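Local coordinates for pectinesterase (Aspergillus niger, PDB 5C1E), which hydrolyses the methyl esters of pectin's galacturonosyl residues, releasing methanol, and probably helps soften plant tissue, at residues Val108-Leu121 / Gly132-Val144. Residues are numbered along the deposited sequence; the frame is centred on the assembly and turned at random.
Sequences VENGYGEGAQAVAL and GCQFSGYQDTLYV. With GOL (glycerol), chain I.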
ATOM      1  N   VAL A 108      -3.557  -9.185  -1.915  1.00 13.55           N
ATOM      2  CA  VAL A 108      -4.219  -9.183  -0.622  1.00 14.37           C
ATOM      3  C   VAL A 108      -5.527  -8.426  -0.726  1.00 14.78           C
ATOM      4  O   VAL A 108      -5.568  -7.297  -1.236  1.00 15.03           O
ATOM      5  CB  VAL A 108      -3.333  -8.542   0.494  1.00 14.20           C
ATOM      6  CG1 VAL A 108      -4.037  -8.585   1.850  1.00 14.50           C
ATOM      7  CG2 VAL A 108      -1.997  -9.258   0.588  1.00 14.24           C
ATOM      8  N   GLU A 109      -6.596  -9.029  -0.218  1.00 15.80           N
ATOM      9  CA  GLU A 109      -7.898  -8.402  -0.289  1.00 17.01           C
ATOM     10  C   GLU A 109      -8.697  -8.565   0.985  1.00 15.07           C
ATOM     11  O   GLU A 109      -8.530  -9.521   1.724  1.00 14.94           O
ATOM     12  CB  GLU A 109      -8.700  -8.923  -1.480  1.00 19.87           C
ATOM     13  CG  GLU A 109      -8.956 -10.405  -1.460  1.00 23.19           C
ATOM     14  CD  GLU A 109      -9.942 -10.842  -2.539  1.00 27.02           C
ATOM     15  OE1 GLU A 109     -10.870 -11.638  -2.232  1.00 29.84           O
ATOM     16  OE2 GLU A 109      -9.778 -10.379  -3.690  1.00 29.26           O
ATOM     17  N   ASN A 110      -9.527  -7.572   1.236  1.00 14.77           N
ATOM     18  CA  ASN A 110     -10.616  -7.698   2.208  1.00 14.71           C
ATOM     19  C   ASN A 110     -11.907  -7.656   1.388  1.00 14.87           C
ATOM     20  O   ASN A 110     -12.138  -6.696   0.669  1.00 15.19           O
ATOM     21  CB  ASN A 110     -10.552  -6.587   3.262  1.00 14.27           C
ATOM     22  CG  ASN A 110     -11.550  -6.801   4.406  1.00 14.47           C
ATOM     23  OD1 ASN A 110     -12.691  -7.171   4.180  1.00 14.95           O
ATOM     24  ND2 ASN A 110     -11.117  -6.568   5.637  1.00 14.69           N
ATOM     25  N   GLY A 111     -12.728  -8.706   1.480  1.00 15.72           N
ATOM     26  CA  GLY A 111     -13.937  -8.810   0.672  1.00 16.15           C
ATOM     27  C   GLY A 111     -15.180  -8.122   1.222  1.00 17.11           C
ATOM     28  O   GLY A 111     -16.260  -8.307   0.677  1.00 16.67           O
ATOM     29  N   TYR A 112     -15.042  -7.291   2.257  1.00 17.95           N
ATOM     30  CA  TYR A 112     -16.209  -6.674   2.878  1.00 18.62           C
ATOM     31  C   TYR A 112     -17.004  -5.830   1.899  1.00 18.61           C
ATOM     32  O   TYR A 112     -18.234  -5.922   1.850  1.00 17.47           O
ATOM     33  CB  TYR A 112     -15.843  -5.828   4.108  1.00 19.18           C
ATOM     34  CG  TYR A 112     -17.078  -5.377   4.864  1.00 19.69           C
ATOM     35  CD1 TYR A 112     -17.711  -6.224   5.763  1.00 20.35           C
ATOM     36  CD2 TYR A 112     -17.639  -4.121   4.645  1.00 19.99           C
ATOM     37  CE1 TYR A 112     -18.871  -5.826   6.432  1.00 20.48           C
ATOM     38  CE2 TYR A 112     -18.803  -3.715   5.316  1.00 20.50           C
ATOM     39  CZ  TYR A 112     -19.411  -4.576   6.205  1.00 20.85           C
ATOM     40  OH  TYR A 112     -20.555  -4.191   6.891  1.00 20.40           O
ATOM     41  N   GLY A 113     -16.318  -4.981   1.150  1.00 18.40           N
ATOM     42  CA  GLY A 113     -16.993  -4.090   0.215  1.00 18.99           C
ATOM     43  C   GLY A 113     -17.336  -2.751   0.850  1.00 19.04           C
ATOM     44  O   GLY A 113     -16.834  -2.416   1.923  1.00 19.37           O
ATOM     45  N   GLU A 114     -18.172  -1.965   0.179  1.00 19.78           N
ATOM     46  CA  GLU A 114     -18.546  -0.650   0.706  1.00 20.09           C
ATOM     47  C   GLU A 114     -19.467  -0.788   1.912  1.00 20.87           C
ATOM     48  O   GLU A 114     -20.289  -1.710   1.977  1.00 20.51           O
ATOM     49  CB  GLU A 114     -19.255   0.215  -0.345  1.00 21.04           C
ATOM     50  CG  GLU A 114     -19.637   1.602   0.196  1.00 21.00           C
ATOM     51  CD  GLU A 114     -20.191   2.543  -0.860  1.00 22.21           C
ATOM     52  OE1 GLU A 114     -20.085   3.776  -0.660  1.00 21.85           O
ATOM     53  OE2 GLU A 114     -20.743   2.052  -1.879  1.00 22.24           O
ATOM     54  N   GLY A 115     -19.319   0.145   2.852  1.00 20.50           N
ATOM     55  CA  GLY A 115     -20.247   0.305   3.955  1.00 21.09           C
ATOM     56  C   GLY A 115     -19.595   0.485   5.316  1.00 19.79           C
ATOM     57  O   GLY A 115     -20.245   0.956   6.240  1.00 19.92           O
ATOM     58  N   ALA A 116     -18.330   0.089   5.434  1.00 18.49           N
ATOM     59  CA  ALA A 116     -17.554   0.241   6.660  1.00 17.79           C
ATOM     60  C   ALA A 116     -16.082   0.043   6.356  1.00 18.04           C
ATOM     61  O   ALA A 116     -15.734  -0.492   5.315  1.00 17.86           O
ATOM     62  CB  ALA A 116     -17.990  -0.770   7.720  1.00 17.94           C
ATOM     63  N   GLN A 117     -15.237   0.455   7.293  1.00 17.42           N
ATOM     64  CA  GLN A 117     -13.809   0.307   7.151  1.00 18.35           C
ATOM     65  C   GLN A 117     -13.471  -1.175   7.160  1.00 17.30           C
ATOM     66  O   GLN A 117     -13.993  -1.905   7.974  1.00 16.40           O
ATOM     67  CB  GLN A 117     -13.070   0.995   8.298  1.00 19.88           C
ATOM     68  CG  GLN A 117     -13.403   2.469   8.430  1.00 21.18           C
ATOM     69  CD  GLN A 117     -14.503   2.722   9.441  1.00 23.77           C
ATOM     70  OE1 GLN A 117     -15.518   2.004   9.494  1.00 25.54           O
ATOM     71  NE2 GLN A 117     -14.324   3.762  10.235  1.00 26.04           N
ATOM     72  N   ALA A 118     -12.611  -1.602   6.242  1.00 16.49           N
ATOM     73  CA  ALA A 118     -12.218  -2.996   6.155  1.00 16.28           C
ATOM     74  C   ALA A 118     -10.842  -3.087   5.518  1.00 16.48           C
ATOM     75  O   ALA A 118     -10.694  -2.947   4.311  1.00 16.36           O
ATOM     76  CB  ALA A 118     -13.239  -3.799   5.367  1.00 16.45           C
ATOM     77  N   VAL A 119      -9.836  -3.300   6.350  1.00 15.95           N
ATOM     78  CA  VAL A 119      -8.453  -3.216   5.908  1.00 15.34           C
ATOM     79  C   VAL A 119      -8.006  -4.473   5.165  1.00 15.52           C
ATOM     80  O   VAL A 119      -8.279  -5.586   5.592  1.00 14.64           O
ATOM     81  CB  VAL A 119      -7.531  -2.933   7.103  1.00 15.63           C
ATOM     82  CG1 VAL A 119      -6.058  -2.924   6.719  1.00 15.33           C
ATOM     83  CG2 VAL A 119      -7.903  -1.587   7.711  1.00 15.48           C
ATOM     84  N   ALA A 120      -7.324  -4.268   4.037  1.00 14.45           N
ATOM     85  CA  ALA A 120      -6.697  -5.379   3.314  1.00 14.56           C
ATOM     86  C   ALA A 120      -5.347  -5.700   3.941  1.00 14.13           C
ATOM     87  O   ALA A 120      -5.141  -6.807   4.408  1.00 14.19           O
ATOM     88  CB  ALA A 120      -6.551  -5.062   1.844  1.00 14.26           C
ATOM     89  N   LEU A 121      -4.444  -4.729   3.987  1.00 13.86           N
ATOM     90  CA  LEU A 121      -3.150  -4.925   4.630  1.00 14.20           C
ATOM     91  C   LEU A 121      -2.788  -3.740   5.504  1.00 14.97           C
ATOM     92  O   LEU A 121      -3.025  -2.582   5.126  1.00 14.58           O
ATOM     93  CB  LEU A 121      -2.031  -5.198   3.609  1.00 14.23           C
ATOM     94  CG  LEU A 121      -0.639  -5.456   4.212  1.00 13.93           C
ATOM     95  CD1 LEU A 121       0.128  -6.500   3.429  1.00 14.29           C
ATOM     96  CD2 LEU A 121       0.176  -4.178   4.321  1.00 13.67           C
ATOM     97  N   GLY A 132       5.254  -5.530  -6.828  1.00 15.49           N
ATOM     98  CA  GLY A 132       4.356  -6.266  -7.696  1.00 14.71           C
ATOM     99  C   GLY A 132       3.171  -6.879  -6.990  1.00 15.03           C
ATOM    100  O   GLY A 132       2.651  -7.900  -7.444  1.00 14.78           O
ATOM    101  N   CYS A 133       2.713  -6.257  -5.896  1.00 15.49           N
ATOM    102  CA  CYS A 133       1.586  -6.779  -5.123  1.00 15.48           C
ATOM    103  C   CYS A 133       0.288  -6.040  -5.472  1.00 15.54           C
ATOM    104  O   CYS A 133       0.302  -4.929  -6.010  1.00 15.21           O
ATOM    105  CB  CYS A 133       1.858  -6.628  -3.617  1.00 15.85           C
ATOM    106  SG  CYS A 133       3.216  -7.633  -3.003  1.00 16.55           S
ATOM    107  N   GLN A 134      -0.835  -6.664  -5.158  1.00 15.97           N
ATOM    108  CA  GLN A 134      -2.117  -5.973  -5.223  1.00 16.19           C
ATOM    109  C   GLN A 134      -2.749  -5.880  -3.852  1.00 16.57           C
ATOM    110  O   GLN A 134      -2.697  -6.834  -3.061  1.00 16.32           O
ATOM    111  CB  GLN A 134      -3.086  -6.679  -6.170  1.00 17.31           C
ATOM    112  CG  GLN A 134      -2.537  -6.924  -7.571  1.00 19.20           C
ATOM    113  CD  GLN A 134      -3.593  -7.470  -8.518  1.00 23.21           C
ATOM    114  OE1 GLN A 134      -4.722  -6.946  -8.554  1.00 25.34           O
ATOM    115  NE2 GLN A 134      -3.240  -8.503  -9.322  1.00 21.92           N
ATOM    116  N   PHE A 135      -3.398  -4.745  -3.601  1.00 15.43           N
ATOM    117  CA  PHE A 135      -4.128  -4.535  -2.380  1.00 15.74           C
ATOM    118  C   PHE A 135      -5.492  -3.994  -2.753  1.00 15.10           C
ATOM    119  O   PHE A 135      -5.591  -2.927  -3.366  1.00 15.17           O
ATOM    120  CB  PHE A 135      -3.389  -3.563  -1.452  1.00 16.00           C
ATOM    121  CG  PHE A 135      -1.946  -3.879  -1.283  1.00 16.35           C
ATOM    122  CD1 PHE A 135      -1.540  -4.737  -0.278  1.00 17.11           C
ATOM    123  CD2 PHE A 135      -0.996  -3.315  -2.107  1.00 16.94           C
ATOM    124  CE1 PHE A 135      -0.205  -5.045  -0.112  1.00 16.50           C
ATOM    125  CE2 PHE A 135       0.343  -3.610  -1.934  1.00 17.02           C
ATOM    126  CZ  PHE A 135       0.730  -4.482  -0.939  1.00 16.98           C
ATOM    127  N   SER A 136      -6.536  -4.724  -2.366  0.50 14.82           N
ATOM    128  CA  SER A 136      -7.898  -4.424  -2.798  0.50 14.65           C
ATOM    129  C   SER A 136      -8.896  -4.337  -1.648  0.50 14.94           C
ATOM    130  O   SER A 136      -8.915  -5.187  -0.749  0.50 14.78           O
ATOM    131  CB  SER A 136      -8.362  -5.479  -3.802  0.50 14.57           C
ATOM    132  OG  SER A 136      -7.573  -5.428  -4.978  0.50 13.76           O
ATOM    133  N   GLY A 137      -9.704  -3.280  -1.687  1.00 14.99           N
ATOM    134  CA  GLY A 137     -10.807  -3.077  -0.744  1.00 14.59           C
ATOM    135  C   GLY A 137     -11.676  -1.946  -1.239  1.00 14.41           C
ATOM    136  O   GLY A 137     -11.725  -1.696  -2.445  1.00 14.19           O
ATOM    137  N   TYR A 138     -12.395  -1.285  -0.322  1.00 14.49           N
ATOM    138  CA  TYR A 138     -13.218  -0.132  -0.671  1.00 14.84           C
ATOM    139  C   TYR A 138     -12.856   1.018   0.272  1.00 14.78           C
ATOM    140  O   TYR A 138     -12.233   2.012  -0.149  1.00 14.35           O
ATOM    141  CB  TYR A 138     -14.717  -0.473  -0.613  1.00 15.47           C
ATOM    142  CG  TYR A 138     -15.543   0.608  -1.236  1.00 15.55           C
ATOM    143  CD1 TYR A 138     -15.792   0.613  -2.615  1.00 15.19           C
ATOM    144  CD2 TYR A 138     -16.035   1.661  -0.470  1.00 15.40           C
ATOM    145  CE1 TYR A 138     -16.526   1.629  -3.194  1.00 14.90           C
ATOM    146  CE2 TYR A 138     -16.778   2.680  -1.044  1.00 15.32           C
ATOM    147  CZ  TYR A 138     -17.011   2.654  -2.421  1.00 15.47           C
ATOM    148  OH  TYR A 138     -17.732   3.670  -3.018  1.00 15.45           O
ATOM    149  N   GLN A 139     -13.244   0.880   1.539  1.00 14.33           N
ATOM    150  CA  GLN A 139     -12.895   1.843   2.556  1.00 15.01           C
ATOM    151  C   GLN A 139     -11.716   1.351   3.399  1.00 15.25           C
ATOM    152  O   GLN A 139     -11.777   0.257   3.978  1.00 14.25           O
ATOM    153  CB  GLN A 139     -14.102   2.129   3.465  1.00 15.83           C
ATOM    154  CG  GLN A 139     -13.844   3.232   4.467  1.00 16.66           C
ATOM    155  CD  GLN A 139     -15.118   3.705   5.147  1.00 17.67           C
ATOM    156  OE1 GLN A 139     -16.177   3.081   5.036  1.00 18.08           O
ATOM    157  NE2 GLN A 139     -15.026   4.826   5.833  1.00 18.26           N
ATOM    158  N   ASP A 140     -10.653   2.166   3.447  1.00 15.24           N
ATOM    159  CA  ASP A 140      -9.449   1.884   4.244  1.00 15.60           C
ATOM    160  C   ASP A 140      -8.631   0.648   3.766  1.00 14.89           C
ATOM    161  O   ASP A 140      -8.149  -0.143   4.568  1.00 13.46           O
ATOM    162  CB  ASP A 140      -9.824   1.693   5.712  1.00 17.31           C
ATOM    163  CG  ASP A 140     -10.186   2.978   6.414  1.00 19.44           C
ATOM    164  OD1 ASP A 140     -10.470   3.979   5.764  1.00 21.74           O
ATOM    165  OD2 ASP A 140     -10.206   2.963   7.669  1.00 22.71           O
ATOM    166  N   THR A 141      -8.488   0.481   2.456  1.00 14.46           N
ATOM    167  CA  THR A 141      -7.771  -0.684   1.908  1.00 13.54           C
ATOM    168  C   THR A 141      -6.380  -0.897   2.488  1.00 13.50           C
ATOM    169  O   THR A 141      -6.079  -1.982   2.962  1.00 13.48           O
ATOM    170  CB  THR A 141      -7.638  -0.601   0.379  1.00 13.46           C
ATOM    171  OG1 THR A 141      -8.941  -0.417  -0.218  1.00 13.52           O
ATOM    172  CG2 THR A 141      -6.970  -1.862  -0.159  1.00 13.12           C
ATOM    173  N   LEU A 142      -5.527   0.119   2.400  1.00 13.18           N
ATOM    174  CA  LEU A 142      -4.124  -0.000   2.772  1.00 12.93           C
ATOM    175  C   LEU A 142      -3.787   0.906   3.939  1.00 13.09           C
ATOM    176  O   LEU A 142      -3.722   2.146   3.821  1.00 12.76           O
ATOM    177  CB  LEU A 142      -3.228   0.278   1.563  1.00 13.06           C
ATOM    178  CG  LEU A 142      -1.727   0.115   1.777  1.00 13.05           C
ATOM    179  CD1 LEU A 142      -1.335  -1.326   2.061  1.00 13.55           C
ATOM    180  CD2 LEU A 142      -1.008   0.659   0.561  1.00 13.20           C
ATOM    181  N   TYR A 143      -3.579   0.274   5.081  1.00 13.04           N
ATOM    182  CA  TYR A 143      -3.310   0.999   6.301  1.00 13.57           C
ATOM    183  C   TYR A 143      -1.817   1.101   6.437  1.00 13.75           C
ATOM    184  O   TYR A 143      -1.186   0.177   6.932  1.00 13.41           O
ATOM    185  CB  TYR A 143      -3.918   0.262   7.477  1.00 13.89           C
ATOM    186  CG  TYR A 143      -3.977   1.000   8.804  1.00 14.53           C
ATOM    187  CD1 TYR A 143      -3.605   2.341   8.939  1.00 15.00           C
ATOM    188  CD2 TYR A 143      -4.437   0.347   9.928  1.00 14.79           C
ATOM    189  CE1 TYR A 143      -3.689   2.991  10.173  1.00 15.71           C
ATOM    190  CE2 TYR A 143      -4.536   0.986  11.153  1.00 15.83           C
ATOM    191  CZ  TYR A 143      -4.170   2.310  11.271  1.00 16.59           C
ATOM    192  OH  TYR A 143      -4.267   2.930  12.515  1.00 18.15           O
ATOM    193  N   VAL A 144      -1.254   2.198   5.919  1.00 13.28           N
ATOM    194  CA  VAL A 144       0.174   2.458   6.077  1.00 14.07           C
ATOM    195  C   VAL A 144       0.344   3.137   7.451  1.00 13.94           C
ATOM    196  O   VAL A 144       0.515   4.342   7.569  1.00 13.47           O
ATOM    197  CB  VAL A 144       0.756   3.249   4.894  1.00 13.39           C
ATOM    198  CG1 VAL A 144       0.660   2.396   3.626  1.00 13.69           C
ATOM    199  CG2 VAL A 144       0.070   4.594   4.658  1.00 13.45           C
TER
HETATM  200  C1  GOL I 408      -9.328   6.988   8.400  1.00 37.34           C
HETATM  201  O1  GOL I 408      -9.776   6.608   7.092  1.00 38.45           O
HETATM  202  C2  GOL I 408     -10.388   6.636   9.433  1.00 39.28           C
HETATM  203  O2  GOL I 408     -11.630   7.255   9.098  1.00 40.57           O
HETATM  204  C3  GOL I 408     -10.605   5.137   9.458  1.00 39.69           C
HETATM  205  O3  GOL I 408     -11.572   4.770  10.457  1.00 44.16           O
HETATM  206  O   HOH W   1     -14.628  -1.217   2.933  1.00 14.94           O
HETATM  207  O   HOH W   2     -17.887   6.031  -1.769  1.00 15.61           O
HETATM  208  O   HOH W   3     -19.584   2.605  -4.571  1.00 32.52           O
HETATM  209  O   HOH W   4     -17.492   2.208   2.831  1.00 17.14           O
HETATM  210  O   HOH W   5     -12.249  -2.439   2.211  1.00 14.97           O
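Glu114 lies along the ring of Tyr138, its CB seated over one face 3.6 Å from the ring centroid, a CH-pi contact 16° off the normal. An extended chain, CG anti to the backbone N (chi1 -179°), carries the carboxylate on toward the hydroxyl, where one water joins Glu114 OE2 to Tyr138 OH. Another water links Gly115 N to Gln139 OE1.

Further in, Ala118 N bonds Gln139 O at 3.0 Å, and Ala120 N reaches Thr141 O at 2.8 Å, in the carbonyl plane and on a lone pair. Asn110 fastens the loop: OD1 takes Tyr112 N in an Asx turn, and ND2 gives to Val119 O from above the carbonyl plane and also to Ile80 O. Beyond the loops come parallel rungs of the right-handed beta-helix: the N-to-C directions of strands 108-110 and 134-136 differ by 2°, held by Val108 N to Gln134 O and Ser136 N to Val108 O, while Tyr143 N, on strand 142-144, bonds Leu121 O at 2.9 Å in another sheet. Inside the coil, Leu121 CD1 meets the edge of Phe135 at CE1, 3.8 Å away, and Leu142 CD1 lies over a face of that ring.

Gln117 and Asp140 stand side by side, Gln117 CG 3.3 Å from Asp140 OD2. Gln117 NE2 holds O3 of a glycerol, probably from the crystallisation liquor, that is also hydrogen-bonded to Asp161 OD2. Gln117 and Asp140 thus border the predicted active site, the side chains of Asp140 and Asp161 nearest at about 4 Å, and the glycerol is consistent with a pocket for part of the pectin chain.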